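Local coordinates for protein Pcza361.24 (Amycolatopsis orientalis, PDB 3G2M) that catalyses the S-adenosyl-L-methionine-dependent N-methylation of glycopeptide antibiotics, probably during their biosynthesis in Amycolatopsis, at residues R95-F100 with V107-L112; A118-R123 with D133-V138; R220-E225 with V257-V262; S193-S198 with A224-E229. One frame throughout, in Å; residues are numbered along the deposited sequence.

How the interactions relate
Interactions 1 and 2 form one side of the methyltransferase domain, their centres about 8 Å apart. Strands 107-111 and 135-139 are neighbours in the same sheet, joined by backbone bonds such as Ala109 N to Thr136 O (2.8 Å), while Phe120 of interaction 2 packs on Thr97 of interaction 1 (CZ to CB 3.6 Å). This side holds Arg95 and Glu111 of the S-adenosyl-L-methionine site. Interactions 3 and 4 lie across the chain's centre, 27 to 35 Å from the first two between centres. They share Ala224 and Glu225 of strand 219-234, touch where Pro223 CG meets Ala195 O (3.3 Å), and both adjoin the second subunit, away from the cofactor site.

Interaction 1 (R95-F100 with V107-L112); sequences RLTFPF and VTALEL
In the beta-alpha-beta unit formed by strand 86-89, helix 97-101 and strand 107-111 of the methyltransferase fold, Thr97 and Phe100 of the helix rest on Val107 and Ala109 of the strand. The contact is apolar and buried. Thr97 CG2 does the touching on one side, reaching Val107 CG1 at 4.0 Å and Ala109 CB at 4.2 Å. The methyl stands anti to the Thr97 backbone N, which leaves OG1 beside that N (chi1 -40°) and turned to another strand, where it hydrogen-bonds Glu88. A single threonine thus divides its branches between the two strands. Val107 spreads its methyls in a similar way: CG1 serves Thr97, and CG2 meets Phe100 CB at 3.9 Å. Phe100 therefore touches the strand with the root of its side chain, while its ring stacks with Trp105. Arg95 and Glu111, which bind S-adenosyl-L-methionine, belong to the same two segments; Glu111 is held by the backbone N of Gly92 and of Ser113. Phe120 of helix 114-125 packs against Thr97, Phe75 of helix 69-79 against Phe100, and strand 107-111 runs between strands 86-89 and 135-139.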
loop_
_atom_site.group_PDB
_atom_site.type_symbol
_atom_site.label_atom_id
_atom_site.label_comp_id
_atom_site.label_asym_id
_atom_site.label_seq_id
_atom_site.Cartn_x
_atom_site.Cartn_y
_atom_site.Cartn_z
ATOM N N ARG A 95 4.696 -24.385 8.177
ATOM C CA ARG A 95 3.916 -23.939 9.335
ATOM C C ARG A 95 2.444 -24.356 9.198
ATOM O O ARG A 95 1.805 -24.748 10.181
ATOM C CB ARG A 95 4.040 -22.422 9.509
ATOM C CG ARG A 95 3.412 -21.865 10.790
ATOM C CD ARG A 95 3.392 -20.341 10.770
ATOM N NE ARG A 95 2.714 -19.822 9.585
ATOM C CZ ARG A 95 1.472 -19.342 9.564
ATOM N NH1 ARG A 95 0.745 -19.285 10.673
ATOM N NH2 ARG A 95 0.959 -18.904 8.424
ATOM N N LEU A 96 1.914 -24.280 7.978
ATOM C CA LEU A 96 0.570 -24.786 7.691
ATOM C C LEU A 96 0.584 -26.126 6.957
ATOM O O LEU A 96 -0.367 -26.902 7.065
ATOM C CB LEU A 96 -0.252 -23.770 6.883
ATOM C CG LEU A 96 -0.523 -22.374 7.448
ATOM C CD1 LEU A 96 -1.410 -21.599 6.471
ATOM C CD2 LEU A 96 -1.159 -22.418 8.827
ATOM N N THR A 97 1.658 -26.396 6.215
ATOM C CA THR A 97 1.725 -27.598 5.383
ATOM C C THR A 97 1.620 -28.888 6.196
ATOM O O THR A 97 0.916 -29.812 5.795
ATOM C CB THR A 97 3.014 -27.668 4.542
ATOM O OG1 THR A 97 3.333 -26.371 4.022
ATOM C CG2 THR A 97 2.845 -28.653 3.386
ATOM N N PHE A 98 2.326 -28.951 7.319
ATOM C CA PHE A 98 2.313 -30.152 8.156
ATOM C C PHE A 98 0.940 -30.387 8.807
ATOM O O PHE A 98 0.438 -31.513 8.773
ATOM C CB PHE A 98 3.471 -30.143 9.163
ATOM C CG PHE A 98 4.818 -30.377 8.528
ATOM C CD1 PHE A 98 5.273 -31.671 8.287
ATOM C CD2 PHE A 98 5.620 -29.304 8.145
ATOM C CE1 PHE A 98 6.514 -31.895 7.686
ATOM C CE2 PHE A 98 6.860 -29.517 7.539
ATOM C CZ PHE A 98 7.307 -30.817 7.312
ATOM N N PRO A 99 0.324 -29.338 9.395
ATOM C CA PRO A 99 -1.100 -29.453 9.736
ATOM C C PRO A 99 -1.998 -29.925 8.581
ATOM O O PRO A 99 -2.892 -30.739 8.811
ATOM C CB PRO A 99 -1.469 -28.032 10.160
ATOM C CG PRO A 99 -0.210 -27.480 10.712
ATOM C CD PRO A 99 0.889 -28.059 9.868
ATOM N N PHE A 100 -1.772 -29.424 7.364
ATOM C CA PHE A 100 -2.549 -29.857 6.195
ATOM C C PHE A 100 -2.345 -31.341 5.875
ATOM O O PHE A 100 -3.302 -32.054 5.580
ATOM C CB PHE A 100 -2.216 -29.021 4.949
ATOM C CG PHE A 100 -2.741 -27.607 4.987
ATOM C CD1 PHE A 100 -3.873 -27.273 5.728
ATOM C CD2 PHE A 100 -2.108 -26.607 4.245
ATOM C CE1 PHE A 100 -4.361 -25.960 5.744
ATOM C CE2 PHE A 100 -2.584 -25.289 4.254
ATOM C CZ PHE A 100 -3.710 -24.962 5.001
ATOM N N VAL A 107 -0.549 -32.320 -0.755
ATOM C CA VAL A 107 -0.217 -30.892 -0.872
ATOM C C VAL A 107 0.996 -30.685 -1.769
ATOM O O VAL A 107 2.025 -31.344 -1.598
ATOM C CB VAL A 107 0.033 -30.207 0.509
ATOM C CG1 VAL A 107 0.225 -28.687 0.345
ATOM C CG2 VAL A 107 -1.116 -30.467 1.472
ATOM N N THR A 108 0.851 -29.788 -2.741
ATOM C CA THR A 108 1.992 -29.244 -3.464
ATOM C C THR A 108 2.330 -27.921 -2.787
ATOM O O THR A 108 1.505 -27.005 -2.749
ATOM C CB THR A 108 1.691 -29.041 -4.958
ATOM O OG1 THR A 108 1.373 -30.305 -5.550
ATOM C CG2 THR A 108 2.899 -28.439 -5.688
ATOM N N ALA A 109 3.518 -27.854 -2.196
ATOM C CA ALA A 109 3.933 -26.670 -1.459
ATOM C C ALA A 109 4.952 -25.906 -2.296
ATOM O O ALA A 109 5.995 -26.442 -2.648
ATOM C CB ALA A 109 4.505 -27.059 -0.117
ATOM N N LEU A 110 4.620 -24.662 -2.629
ATOM C CA LEU A 110 5.460 -23.826 -3.482
ATOM C C LEU A 110 6.202 -22.787 -2.648
ATOM O O LEU A 110 5.588 -22.067 -1.862
ATOM C CB LEU A 110 4.593 -23.114 -4.531
ATOM C CG LEU A 110 5.310 -22.230 -5.555
ATOM C CD1 LEU A 110 5.575 -23.030 -6.818
ATOM C CD2 LEU A 110 4.510 -20.983 -5.880
ATOM N N GLU A 111 7.513 -22.682 -2.845
ATOM C CA GLU A 111 8.324 -21.787 -2.031
ATOM C C GLU A 111 9.472 -21.217 -2.862
ATOM O O GLU A 111 10.067 -21.927 -3.678
ATOM C CB GLU A 111 8.823 -22.530 -0.778
ATOM C CG GLU A 111 9.872 -21.820 0.080
ATOM C CD GLU A 111 9.476 -20.413 0.492
ATOM O OE1 GLU A 111 8.288 -20.179 0.786
ATOM O OE2 GLU A 111 10.364 -19.537 0.518
ATOM N N LEU A 112 9.768 -19.936 -2.653
ATOM C CA LEU A 112 10.756 -19.225 -3.455
ATOM C C LEU A 112 12.203 -19.511 -3.048
ATOM O O LEU A 112 13.075 -19.662 -3.911
ATOM C CB LEU A 112 10.490 -17.716 -3.405
ATOM C CG LEU A 112 11.323 -16.794 -4.311
ATOM C CD1 LEU A 112 11.078 -17.081 -5.781
ATOM C CD2 LEU A 112 11.019 -15.332 -3.992
#

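Interaction 2 (A118-R123 with D133-V138); sequences AAFRKR and DRCTLV
Arg134 NH1 is gripped by two carbonyl oxygens, those of Leu101 and Trp105, and so ties down the chain just ahead of Cys135, whose sulfur meets the ring of Phe120. Across the contact itself the forces are apolar. Leu137 CD2 sits over one face of the Phe120 ring, 3.5 Å from its centroid and only 13° off the normal, a CH-pi contact with the methyl nearly above the middle. Its other methyl, CD1, lies 3.9 Å from Phe120 CG near the root of the ring. In one of the two modelled conformers of Arg121, CD1 is also 3.7 Å from Arg121 CG, a contact that remains tentative. Phe120 swings its ring to the strand by setting CG anti to the backbone N (chi1 -159°). Here helix 114-125 covers the edge strand 135-139 of the Rossmann-like sheet, the local segments running nearly antiparallel with axes 10.1 Å apart; the helix belongs to the beta-alpha-beta connection that follows strand 107-111 and leads on to strand 135-139. Cys135 SG approaches the same ring obliquely, 4.2 Å from Phe120 CZ and 5.0 Å from the centroid, a sulfur-aromatic contact. Phe120 also touches Ala109 and meets the ring of Phe98 at an inclination. Leu137 packs further on Leu117 and Leu124, residues of the helix that contributes Phe120 and Arg121.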
loop_
_atom_site.group_PDB
_atom_site.type_symbol
_atom_site.label_atom_id
_atom_site.label_comp_id
_atom_site.label_asym_id
_atom_site.label_seq_id
_atom_site.Cartn_x
_atom_site.Cartn_y
_atom_site.Cartn_z
ATOM N N ALA A 118 15.266 -26.294 1.497
ATOM C CA ALA A 118 16.197 -27.262 2.070
ATOM C C ALA A 118 15.794 -27.638 3.493
ATOM O O ALA A 118 15.739 -28.818 3.832
ATOM C CB ALA A 118 17.609 -26.705 2.049
ATOM N N ALA A 119 15.492 -26.623 4.303
ATOM C CA ALA A 119 15.030 -26.814 5.678
ATOM C C ALA A 119 13.671 -27.516 5.745
ATOM O O ALA A 119 13.407 -28.281 6.678
ATOM C CB ALA A 119 14.983 -25.481 6.411
ATOM N N PHE A 120 12.816 -27.253 4.758
ATOM C CA PHE A 120 11.557 -27.982 4.599
ATOM C C PHE A 120 11.822 -29.471 4.318
ATOM O O PHE A 120 11.194 -30.338 4.939
ATOM C CB PHE A 120 10.720 -27.373 3.469
ATOM C CG PHE A 120 9.241 -27.697 3.545
ATOM C CD1 PHE A 120 8.300 -26.744 3.171
ATOM C CD2 PHE A 120 8.788 -28.944 3.975
ATOM C CE1 PHE A 120 6.937 -27.026 3.223
ATOM C CE2 PHE A 120 7.425 -29.234 4.038
ATOM C CZ PHE A 120 6.502 -28.274 3.658
ATOM N N ARG A 121 12.751 -29.753 3.395
ATOM C CA ARG A 121 13.126 -31.129 3.044
ATOM C C ARG A 121 13.651 -31.897 4.253
ATOM O O ARG A 121 13.354 -33.077 4.421
ATOM C CB ARG A 121 14.181 -31.151 1.933
ATOM C CG ARG A 121 13.631 -30.956 0.531
ATOM C CD ARG A 121 14.583 -31.494 -0.538
ATOM N NE ARG A 121 15.884 -30.821 -0.535
ATOM C CZ ARG A 121 16.146 -29.664 -1.138
ATOM N NH1 ARG A 121 15.197 -29.019 -1.803
ATOM N NH2 ARG A 121 17.365 -29.148 -1.073
ATOM N N LYS A 122 14.432 -31.208 5.083
ATOM C CA LYS A 122 14.997 -31.764 6.312
ATOM C C LYS A 122 13.887 -32.181 7.280
ATOM O O LYS A 122 13.953 -33.257 7.877
ATOM C CB LYS A 122 15.911 -30.729 6.969
ATOM C CG LYS A 122 17.003 -31.302 7.844
ATOM C CD LYS A 122 17.970 -30.206 8.251
ATOM C CE LYS A 122 19.130 -30.758 9.064
ATOM N NZ LYS A 122 20.197 -29.731 9.258
ATOM N N ARG A 123 12.871 -31.326 7.414
ATOM C CA ARG A 123 11.689 -31.610 8.230
ATOM C C ARG A 123 10.859 -32.749 7.642
ATOM O O ARG A 123 10.330 -33.579 8.377
ATOM C CB ARG A 123 10.814 -30.360 8.367
ATOM C CG ARG A 123 11.199 -29.432 9.508
ATOM C CD ARG A 123 10.145 -28.343 9.723
ATOM N N ASP A 133 5.218 -38.854 1.579
ATOM C CA ASP A 133 4.743 -39.264 0.249
ATOM C C ASP A 133 3.588 -38.409 -0.301
ATOM O O ASP A 133 3.339 -38.405 -1.511
ATOM C CB ASP A 133 4.340 -40.746 0.248
ATOM C CG ASP A 133 5.521 -41.686 0.482
ATOM O OD1 ASP A 133 6.688 -41.274 0.293
ATOM O OD2 ASP A 133 5.276 -42.850 0.867
ATOM N N ARG A 134 2.895 -37.696 0.583
ATOM C CA ARG A 134 1.760 -36.848 0.189
ATOM C C ARG A 134 2.132 -35.374 -0.039
ATOM O O ARG A 134 1.305 -34.581 -0.506
ATOM C CB ARG A 134 0.620 -36.975 1.205
ATOM C CG ARG A 134 -0.158 -38.286 1.083
ATOM C CD ARG A 134 -1.371 -38.317 1.991
ATOM N NE ARG A 134 -1.014 -38.595 3.381
ATOM C CZ ARG A 134 -0.965 -37.685 4.351
ATOM N NH1 ARG A 134 -1.247 -36.411 4.101
ATOM N NH2 ARG A 134 -0.634 -38.053 5.581
ATOM N N CYS A 135 3.378 -35.021 0.278
ATOM C CA CYS A 135 3.873 -33.658 0.112
ATOM C C CYS A 135 4.821 -33.556 -1.075
ATOM O O CYS A 135 5.778 -34.325 -1.177
ATOM C CB CYS A 135 4.576 -33.185 1.388
ATOM S SG CYS A 135 5.168 -31.470 1.333
ATOM N N THR A 136 4.544 -32.607 -1.967
ATOM C CA THR A 136 5.391 -32.338 -3.127
ATOM C C THR A 136 5.955 -30.923 -3.039
ATOM O O THR A 136 5.202 -29.949 -3.070
ATOM C CB THR A 136 4.612 -32.481 -4.455
ATOM O OG1 THR A 136 4.047 -33.792 -4.546
ATOM C CG2 THR A 136 5.531 -32.251 -5.661
ATOM N N LEU A 137 7.275 -30.812 -2.935
ATOM C CA LEU A 137 7.925 -29.502 -2.851
ATOM C C LEU A 137 8.343 -28.968 -4.215
ATOM O O LEU A 137 8.906 -29.696 -5.028
ATOM C CB LEU A 137 9.131 -29.540 -1.910
ATOM C CG LEU A 137 8.835 -29.651 -0.414
ATOM C CD1 LEU A 137 10.129 -29.820 0.355
ATOM C CD2 LEU A 137 8.082 -28.433 0.083
ATOM N N VAL A 138 8.062 -27.687 -4.451
ATOM C CA VAL A 138 8.371 -27.049 -5.735
ATOM C C VAL A 138 8.928 -25.645 -5.521
ATOM O O VAL A 138 8.366 -24.866 -4.748
ATOM C CB VAL A 138 7.105 -26.967 -6.651
ATOM C CG1 VAL A 138 7.435 -26.267 -7.964
ATOM C CG2 VAL A 138 6.545 -28.351 -6.927
#

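Interaction 3 (R220-E225 with V257-V262); sequences RHLPAE and VVRELV
One hydrogen bond joins strand and helix: Arg259 NH2 donates to Pro223 O over 3.2 Å, with an angle of 149° at the hydrogen. The oxygen lies in the plane of the guanidinium, at its edge, while the nitrogen is tilted 25° from the carbonyl plane. NH2 is engaged a second time, by OE1 of Gln256, so the arginine end is pinned from its own helix as well as from the strand. The van der Waals contacts gather around the same group. Leu222 CD1 comes obliquely to Arg259 NH1 at 3.9 Å, and Ala224 lies beside Arg259 NH2, its CB 4.2 Å away. A bend at chi3 (-72°) turns the guanidinium of Arg259 out of line with the extended CA-CB-CG-CD run. Leu222 has its other methyl, CD2, over the Arg220 guanidinium, which forms a salt bridge to Glu229 of the second subunit. Strand 219-234 continues its sheet into that subunit, whose Arg248 packs on both Leu222 and Arg259. Helix 254-263 meanwhile lies against the methyltransferase sheet, with Val257 and Leu261 on strand 184-191 and Val258 on strand 267-274.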
loop_
_atom_site.group_PDB
_atom_site.type_symbol
_atom_site.label_atom_id
_atom_site.label_comp_id
_atom_site.label_asym_id
_atom_site.label_seq_id
_atom_site.Cartn_x
_atom_site.Cartn_y
_atom_site.Cartn_z
ATOM N N ARG A 220 -17.405 8.319 2.833
ATOM C CA ARG A 220 -16.723 7.340 3.674
ATOM C C ARG A 220 -15.243 7.299 3.319
ATOM O O ARG A 220 -14.862 7.569 2.176
ATOM C CB ARG A 220 -17.318 5.941 3.491
ATOM C CG ARG A 220 -18.758 5.791 3.952
ATOM C CD ARG A 220 -19.383 4.544 3.346
ATOM N NE ARG A 220 -19.056 3.330 4.086
ATOM C CZ ARG A 220 -18.858 2.135 3.533
ATOM N NH1 ARG A 220 -18.921 1.978 2.219
ATOM N NH2 ARG A 220 -18.574 1.092 4.301
ATOM N N HIS A 221 -14.416 6.984 4.311
ATOM C CA HIS A 221 -13.006 6.692 4.085
ATOM C C HIS A 221 -12.779 5.236 4.439
ATOM O O HIS A 221 -12.921 4.844 5.597
ATOM C CB HIS A 221 -12.116 7.606 4.923
ATOM C CG HIS A 221 -12.055 9.015 4.422
ATOM N ND1 HIS A 221 -11.071 9.898 4.805
ATOM C CD2 HIS A 221 -12.848 9.690 3.554
ATOM C CE1 HIS A 221 -11.268 11.059 4.207
ATOM N NE2 HIS A 221 -12.336 10.957 3.440
ATOM N N LEU A 222 -12.461 4.433 3.427
ATOM C CA LEU A 222 -12.305 2.996 3.611
ATOM C C LEU A 222 -10.835 2.658 3.826
ATOM O O LEU A 222 -9.968 3.228 3.157
ATOM C CB LEU A 222 -12.868 2.221 2.407
ATOM C CG LEU A 222 -14.224 2.627 1.794
ATOM C CD1 LEU A 222 -14.535 1.773 0.579
ATOM C CD2 LEU A 222 -15.377 2.550 2.795
ATOM N N PRO A 223 -10.546 1.731 4.763
ATOM C CA PRO A 223 -9.158 1.311 4.927
ATOM C C PRO A 223 -8.714 0.535 3.693
ATOM O O PRO A 223 -9.509 -0.206 3.110
ATOM C CB PRO A 223 -9.199 0.383 6.149
ATOM C CG PRO A 223 -10.558 0.583 6.772
ATOM C CD PRO A 223 -11.458 1.027 5.680
ATOM N N ALA A 224 -7.474 0.735 3.266
ATOM C CA ALA A 224 -6.947 -0.035 2.145
ATOM C C ALA A 224 -5.614 -0.684 2.521
ATOM O O ALA A 224 -5.443 -1.901 2.404
ATOM C CB ALA A 224 -6.807 0.838 0.923
ATOM N N GLU A 225 -4.674 0.131 2.990
ATOM C CA GLU A 225 -3.372 -0.389 3.405
ATOM C C GLU A 225 -2.827 0.380 4.595
ATOM O O GLU A 225 -2.909 1.612 4.645
ATOM C CB GLU A 225 -2.374 -0.355 2.234
ATOM C CG GLU A 225 -1.012 -1.029 2.512
ATOM C CD GLU A 225 -0.133 -1.147 1.261
ATOM O OE1 GLU A 225 1.104 -1.113 1.406
ATOM O OE2 GLU A 225 -0.663 -1.270 0.134
ATOM N N VAL A 257 -8.147 -6.427 -0.394
ATOM C CA VAL A 257 -7.807 -7.649 -1.141
ATOM C C VAL A 257 -9.046 -8.217 -1.841
ATOM O O VAL A 257 -8.967 -8.657 -2.988
ATOM C CB VAL A 257 -7.146 -8.728 -0.240
ATOM C CG1 VAL A 257 -6.909 -10.047 -1.014
ATOM C CG2 VAL A 257 -5.839 -8.212 0.349
ATOM N N VAL A 258 -10.189 -8.198 -1.154
ATOM C CA VAL A 258 -11.459 -8.584 -1.788
ATOM C C VAL A 258 -11.738 -7.747 -3.055
ATOM O O VAL A 258 -12.035 -8.315 -4.110
ATOM C CB VAL A 258 -12.659 -8.536 -0.800
ATOM C CG1 VAL A 258 -13.984 -8.621 -1.546
ATOM C CG2 VAL A 258 -12.556 -9.672 0.218
ATOM N N ARG A 259 -11.624 -6.419 -2.955
ATOM C CA ARG A 259 -11.827 -5.528 -4.122
ATOM C C ARG A 259 -10.884 -5.884 -5.279
ATOM O O ARG A 259 -11.283 -5.879 -6.451
ATOM C CB ARG A 259 -11.670 -4.047 -3.739
ATOM C CG ARG A 259 -12.763 -3.517 -2.798
ATOM C CD ARG A 259 -12.675 -2.002 -2.583
ATOM N NE ARG A 259 -11.541 -1.582 -1.753
ATOM C CZ ARG A 259 -11.578 -1.445 -0.426
ATOM N NH1 ARG A 259 -12.691 -1.697 0.258
ATOM N NH2 ARG A 259 -10.490 -1.043 0.223
ATOM N N GLU A 260 -9.634 -6.199 -4.938
ATOM C CA GLU A 260 -8.636 -6.584 -5.932
ATOM C C GLU A 260 -8.956 -7.930 -6.586
ATOM O O GLU A 260 -8.798 -8.090 -7.802
ATOM C CB GLU A 260 -7.237 -6.625 -5.299
ATOM C CG GLU A 260 -6.689 -5.261 -4.894
ATOM C CD GLU A 260 -5.320 -5.347 -4.236
ATOM O OE1 GLU A 260 -4.662 -6.403 -4.359
ATOM O OE2 GLU A 260 -4.905 -4.353 -3.600
ATOM N N LEU A 261 -9.387 -8.897 -5.777
ATOM C CA LEU A 261 -9.802 -10.199 -6.291
ATOM C C LEU A 261 -10.933 -10.059 -7.315
ATOM O O LEU A 261 -10.870 -10.644 -8.399
ATOM C CB LEU A 261 -10.215 -11.125 -5.146
ATOM C CG LEU A 261 -9.061 -11.696 -4.318
ATOM C CD1 LEU A 261 -9.593 -12.249 -3.001
ATOM C CD2 LEU A 261 -8.330 -12.776 -5.114
ATOM N N VAL A 262 -11.951 -9.275 -6.970
ATOM C CA VAL A 262 -13.059 -8.994 -7.891
ATOM C C VAL A 262 -12.555 -8.339 -9.183
ATOM O O VAL A 262 -12.873 -8.799 -10.286
ATOM C CB VAL A 262 -14.174 -8.144 -7.216
ATOM C CG1 VAL A 262 -15.275 -7.786 -8.215
ATOM C CG2 VAL A 262 -14.773 -8.898 -6.031
#

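Interaction 4 (S193-S198 with A224-E229); sequences SEAAES and AEEIQE
The Glu226 carboxylate turns its two oxygens to the start of helix 194-197, with the Ala195 methyl over one side of its plane, CB 3.5 Å from Glu226 OE2. At one oxygen, Ser193 OG donates to Glu226 OE1 over 2.6 Å, on the syn lone pair; at the other, water 1 donates to Glu226 OE2 over 2.7 Å. Water 1 also accepts from Ala195 N at 3.1 Å, so the second oxygen reaches the helix backbone through one solvent molecule. Ser193 is the N-cap of the short helix: its OG accepts from Ala196 N at 3.0 Å and 154°. With chi1 at 70°, OG lies between the backbone N and the carbonyl carbon, where it can reach back to Ala196 N. The hydroxyl thus accepts a hydrogen bond from Ala196 N and donates one to the glutamate. The helix start acts on the carboxylate indirectly, through this hydroxyl and the water, and the two donors would probably favour its charged form. Glu226 reaches the cap with a chain extended beyond CG, out of strand 219-234, the strand that pairs with strand 244-252 on one side and with a strand of the second subunit on the other. His221 of that second subunit packs on both Ser193 and Glu226, and Leu251 of strand 244-252 lies against Ser193.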
loop_
_atom_site.group_PDB
_atom_site.type_symbol
_atom_site.label_atom_id
_atom_site.label_comp_id
_atom_site.label_asym_id
_atom_site.label_seq_id
_atom_site.Cartn_x
_atom_site.Cartn_y
_atom_site.Cartn_z
ATOM N N SER A 193 -6.794 -5.533 10.975
ATOM C CA SER A 193 -6.480 -4.551 12.015
ATOM C C SER A 193 -7.751 -3.998 12.642
ATOM O O SER A 193 -8.850 -4.211 12.124
ATOM C CB SER A 193 -5.687 -3.391 11.421
ATOM O OG SER A 193 -6.511 -2.617 10.569
ATOM N N GLU A 194 -7.595 -3.269 13.745
ATOM C CA GLU A 194 -8.727 -2.587 14.367
ATOM C C GLU A 194 -9.397 -1.616 13.388
ATOM O O GLU A 194 -10.620 -1.598 13.285
ATOM C CB GLU A 194 -8.312 -1.869 15.656
ATOM C CG GLU A 194 -9.494 -1.512 16.551
ATOM C CD GLU A 194 -9.109 -0.715 17.791
ATOM O OE1 GLU A 194 -7.935 -0.782 18.228
ATOM O OE2 GLU A 194 -9.996 -0.018 18.332
ATOM N N ALA A 195 -8.594 -0.837 12.657
ATOM C CA ALA A 195 -9.114 0.112 11.662
ATOM C C ALA A 195 -9.828 -0.583 10.513
ATOM O O ALA A 195 -10.826 -0.075 10.005
ATOM C CB ALA A 195 -8.000 1.012 11.126
ATOM N N ALA A 196 -9.313 -1.744 10.107
ATOM C CA ALA A 196 -9.930 -2.537 9.048
ATOM C C ALA A 196 -11.230 -3.186 9.516
ATOM O O ALA A 196 -12.156 -3.360 8.729
ATOM C CB ALA A 196 -8.965 -3.589 8.535
ATOM N N GLU A 197 -11.289 -3.540 10.797
ATOM C CA GLU A 197 -12.461 -4.187 11.369
ATOM C C GLU A 197 -13.622 -3.208 11.596
ATOM O O GLU A 197 -14.787 -3.566 11.397
ATOM C CB GLU A 197 -12.087 -4.895 12.671
ATOM C CG GLU A 197 -13.256 -5.562 13.382
ATOM C CD GLU A 197 -12.872 -6.142 14.724
ATOM O OE1 GLU A 197 -13.604 -7.032 15.207
ATOM O OE2 GLU A 197 -11.842 -5.714 15.293
ATOM N N SER A 198 -13.298 -1.980 12.002
ATOM C CA SER A 198 -14.304 -0.961 12.324
ATOM C C SER A 198 -15.094 -0.474 11.113
ATOM O O SER A 198 -14.557 -0.372 10.010
ATOM C CB SER A 198 -13.640 0.239 13.001
ATOM O OG SER A 198 -13.043 -0.136 14.227
ATOM N N ALA A 224 -7.474 0.735 3.266
ATOM C CA ALA A 224 -6.947 -0.035 2.145
ATOM C C ALA A 224 -5.614 -0.684 2.521
ATOM O O ALA A 224 -5.443 -1.901 2.404
ATOM C CB ALA A 224 -6.807 0.838 0.923
ATOM N N GLU A 225 -4.674 0.131 2.990
ATOM C CA GLU A 225 -3.372 -0.389 3.405
ATOM C C GLU A 225 -2.827 0.380 4.595
ATOM O O GLU A 225 -2.909 1.612 4.645
ATOM C CB GLU A 225 -2.374 -0.355 2.234
ATOM C CG GLU A 225 -1.012 -1.029 2.512
ATOM C CD GLU A 225 -0.133 -1.147 1.261
ATOM O OE1 GLU A 225 1.104 -1.113 1.406
ATOM O OE2 GLU A 225 -0.663 -1.270 0.134
ATOM N N GLU A 226 -2.266 -0.365 5.545
ATOM C CA GLU A 226 -1.561 0.206 6.671
ATOM C C GLU A 226 -0.151 -0.356 6.704
ATOM O O GLU A 226 0.204 -1.254 5.927
ATOM C CB GLU A 226 -2.264 -0.147 7.990
ATOM C CG GLU A 226 -3.565 0.608 8.257
ATOM C CD GLU A 226 -4.354 -0.015 9.392
ATOM O OE1 GLU A 226 -4.725 -1.206 9.287
ATOM O OE2 GLU A 226 -4.592 0.672 10.396
ATOM N N ILE A 227 0.650 0.179 7.610
ATOM C CA ILE A 227 1.943 -0.412 7.923
ATOM C C ILE A 227 1.867 -0.909 9.360
ATOM O O ILE A 227 1.489 -0.154 10.261
ATOM C CB ILE A 227 3.105 0.598 7.747
ATOM C CG1 ILE A 227 3.306 0.924 6.263
ATOM C CG2 ILE A 227 4.419 0.042 8.352
ATOM C CD1 ILE A 227 4.317 2.043 6.014
ATOM N N GLN A 228 2.181 -2.187 9.556
ATOM C CA GLN A 228 2.292 -2.755 10.894
ATOM C C GLN A 228 3.707 -2.516 11.397
ATOM O O GLN A 228 4.682 -2.983 10.797
ATOM C CB GLN A 228 1.992 -4.257 10.900
ATOM C CG GLN A 228 2.025 -4.878 12.305
ATOM C CD GLN A 228 2.314 -6.369 12.288
ATOM O OE1 GLN A 228 3.439 -6.801 12.005
ATOM N NE2 GLN A 228 1.301 -7.166 12.609
ATOM N N GLU A 229 3.801 -1.792 12.503
ATOM C CA GLU A 229 5.078 -1.480 13.121
ATOM C C GLU A 229 5.160 -2.144 14.484
ATOM O O GLU A 229 4.269 -1.973 15.322
ATOM C CB GLU A 229 5.235 0.034 13.264
ATOM C CG GLU A 229 6.609 0.473 13.749
ATOM C CD GLU A 229 6.569 1.844 14.382
ATOM O OE1 GLU A 229 6.827 2.836 13.673
ATOM O OE2 GLU A 229 6.261 1.933 15.585
HETATM O O HOH W 1 -5.501 -0.331 12.762
#